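Local coordinates for uncharacterized protein CGL0972 (Corynebacterium glutamicum, PDB 2VQG) that is a putative alpha-helical porin that probably forms anion-selective channels in the outer layer of the cell envelope, at residues V34-E37 with G38-N41. Sequence-based numbering, arbitrary orientation.
Sequences VLEE and GQYN. With ZN (zinc ion), chain O; ZN (zinc ion), chain K.
Gln39 turns its side chain back along residues 34-37 and joins their backbone at two points. Its CB lies 3.2 Å from Glu36 O. With CG anti to the backbone N (chi1 -154°) and the chain extended beyond it, CG passes the CG of Glu36, and the two side chains cross at about a right angle. Gln39 OE1 accepts a nearly straight hydrogen bond from Glu36 N at 3.1 Å, the donor standing well above the carbonyl plane, while Gln39 NE2 donates in its own amide plane to Val34 O at 3.0 Å. One hydrogen bond at each end of the amide of this buried residue fixes which way round it sits. Leu35 CD1 lies 3.4 Å from Gln39 OE1. Glu36 to Gln39 form a type II beta turn, with Gly38 at positive phi (65°), in the loop joining helix 19-31 to helix 41-52; Tyr40 is the N-cap residue of the latter. Val84 and Leu44 also pack on Gln39. Beyond CG, the Glu36 carboxylate chelates one zinc ion through OE1 (2.2 Å) and OE2 (2.4 Å); a water and two other atoms also bind it. Glu37, bent at chi2, binds a second zinc ion through OE2 at 2.2 Å.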
ATOM      1  N   VAL A  34      -7.713   0.994   3.541  1.00 18.46           N
ATOM      2  CA  VAL A  34      -6.803   1.814   2.722  1.00 19.15           C
ATOM      3  C   VAL A  34      -7.056   1.693   1.215  1.00 19.73           C
ATOM      4  O   VAL A  34      -6.770   2.624   0.454  1.00 20.33           O
ATOM      5  CB  VAL A  34      -5.294   1.556   3.022  1.00 18.29           C
ATOM      6  CG1 VAL A  34      -4.923   1.965   4.457  1.00 19.31           C
ATOM      7  CG2 VAL A  34      -4.891   0.077   2.756  1.00 18.65           C
ATOM      8  N   LEU A  35      -7.617   0.570   0.781  1.00 20.16           N
ATOM      9  CA  LEU A  35      -7.891   0.375  -0.644  1.00 21.73           C
ATOM     10  C   LEU A  35      -9.325   0.708  -0.990  1.00 24.39           C
ATOM     11  O   LEU A  35     -10.248   0.252  -0.293  1.00 25.04           O
ATOM     12  CB  LEU A  35      -7.593  -1.076  -1.054  1.00 21.47           C
ATOM     13  CG  LEU A  35      -7.816  -1.495  -2.513  1.00 20.30           C
ATOM     14  CD1 LEU A  35      -6.887  -0.761  -3.457  1.00 18.98           C
ATOM     15  CD2 LEU A  35      -7.578  -2.991  -2.602  1.00 20.87           C
ATOM     16  N   GLU A  36      -9.489   1.490  -2.061  1.00 26.49           N
ATOM     17  CA  GLU A  36     -10.796   1.788  -2.644  1.00 29.14           C
ATOM     18  C   GLU A  36     -10.802   1.844  -4.181  1.00 29.88           C
ATOM     19  O   GLU A  36      -9.778   1.625  -4.837  1.00 29.94           O
ATOM     20  CB  GLU A  36     -11.347   3.086  -2.082  1.00 29.76           C
ATOM     21  CG  GLU A  36     -10.610   4.336  -2.534  1.00 32.78           C
ATOM     22  CD  GLU A  36     -11.000   5.528  -1.700  1.00 38.09           C
ATOM     23  OE1 GLU A  36     -11.396   5.311  -0.521  1.00 41.40           O
ATOM     24  OE2 GLU A  36     -10.918   6.682  -2.204  1.00 39.93           O
ATOM     25  N   GLU A  37     -11.973   2.184  -4.720  1.00 30.35           N
ATOM     26  CA  GLU A  37     -12.278   2.116  -6.131  1.00 31.41           C
ATOM     27  C   GLU A  37     -11.724   3.311  -6.914  1.00 31.22           C
ATOM     28  O   GLU A  37     -11.776   4.454  -6.447  1.00 31.23           O
ATOM     29  CB  GLU A  37     -13.794   2.049  -6.288  1.00 32.09           C
ATOM     30  CG  GLU A  37     -14.262   1.572  -7.636  1.00 35.55           C
ATOM     31  CD  GLU A  37     -13.718   0.205  -7.958  1.00 39.64           C
ATOM     32  OE1 GLU A  37     -13.621  -0.625  -7.023  1.00 41.88           O
ATOM     33  OE2 GLU A  37     -13.375  -0.033  -9.139  1.00 41.16           O
ATOM     34  N   GLY A  38     -11.196   3.036  -8.107  1.00 30.93           N
ATOM     35  CA  GLY A  38     -10.686   4.095  -8.986  1.00 30.00           C
ATOM     36  C   GLY A  38      -9.489   4.785  -8.374  1.00 29.31           C
ATOM     37  O   GLY A  38      -9.147   5.916  -8.732  1.00 29.34           O
ATOM     38  N   GLN A  39      -8.855   4.098  -7.432  1.00 28.56           N
ATOM     39  CA  GLN A  39      -7.749   4.658  -6.714  1.00 27.56           C
ATOM     40  C   GLN A  39      -6.491   4.584  -7.564  1.00 26.74           C
ATOM     41  O   GLN A  39      -6.245   3.585  -8.243  1.00 26.90           O
ATOM     42  CB  GLN A  39      -7.563   3.886  -5.412  1.00 27.81           C
ATOM     43  CG  GLN A  39      -6.911   4.647  -4.311  1.00 27.57           C
ATOM     44  CD  GLN A  39      -6.773   3.800  -3.057  1.00 27.60           C
ATOM     45  OE1 GLN A  39      -6.837   2.574  -3.125  1.00 23.97           O
ATOM     46  NE2 GLN A  39      -6.584   4.452  -1.905  1.00 25.55           N
ATOM     47  N   TYR A  40      -5.711   5.658  -7.530  1.00 26.00           N
ATOM     48  CA  TYR A  40      -4.386   5.673  -8.127  1.00 25.32           C
ATOM     49  C   TYR A  40      -3.375   5.116  -7.157  1.00 24.72           C
ATOM     50  O   TYR A  40      -3.608   5.145  -5.941  1.00 24.78           O
ATOM     51  CB  TYR A  40      -4.004   7.102  -8.497  1.00 26.17           C
ATOM     52  CG  TYR A  40      -4.755   7.582  -9.715  1.00 27.14           C
ATOM     53  CD1 TYR A  40      -4.422   7.112 -10.982  1.00 27.44           C
ATOM     54  CD2 TYR A  40      -5.807   8.487  -9.600  1.00 27.49           C
ATOM     55  CE1 TYR A  40      -5.108   7.523 -12.102  1.00 28.42           C
ATOM     56  CE2 TYR A  40      -6.505   8.918 -10.728  1.00 28.41           C
ATOM     57  CZ  TYR A  40      -6.152   8.428 -11.977  1.00 28.77           C
ATOM     58  OH  TYR A  40      -6.836   8.842 -13.115  1.00 28.35           O
ATOM     59  N   ASN A  41      -2.248   4.638  -7.684  1.00 23.12           N
ATOM     60  CA  ASN A  41      -1.129   4.171  -6.858  1.00 21.92           C
ATOM     61  C   ASN A  41      -0.808   5.175  -5.736  1.00 21.25           C
ATOM     62  O   ASN A  41      -0.794   4.821  -4.547  1.00 20.08           O
ATOM     63  CB  ASN A  41       0.099   3.897  -7.755  1.00 21.95           C
ATOM     64  CG  ASN A  41       1.347   3.495  -6.963  1.00 21.48           C
ATOM     65  OD1 ASN A  41       1.719   4.149  -5.978  1.00 20.97           O
ATOM     66  ND2 ASN A  41       2.014   2.435  -7.407  1.00 17.67           N
TER
HETATM   67 ZN    ZN O1094     -11.371   7.453  -0.001  0.50 37.39          ZN
HETATM   68 ZN    ZN K1090     -12.469  -2.074  -9.174  0.90 54.34          ZN
HETATM   69  O   HOH W   1     -11.773   9.377  -1.460  1.00 45.84           O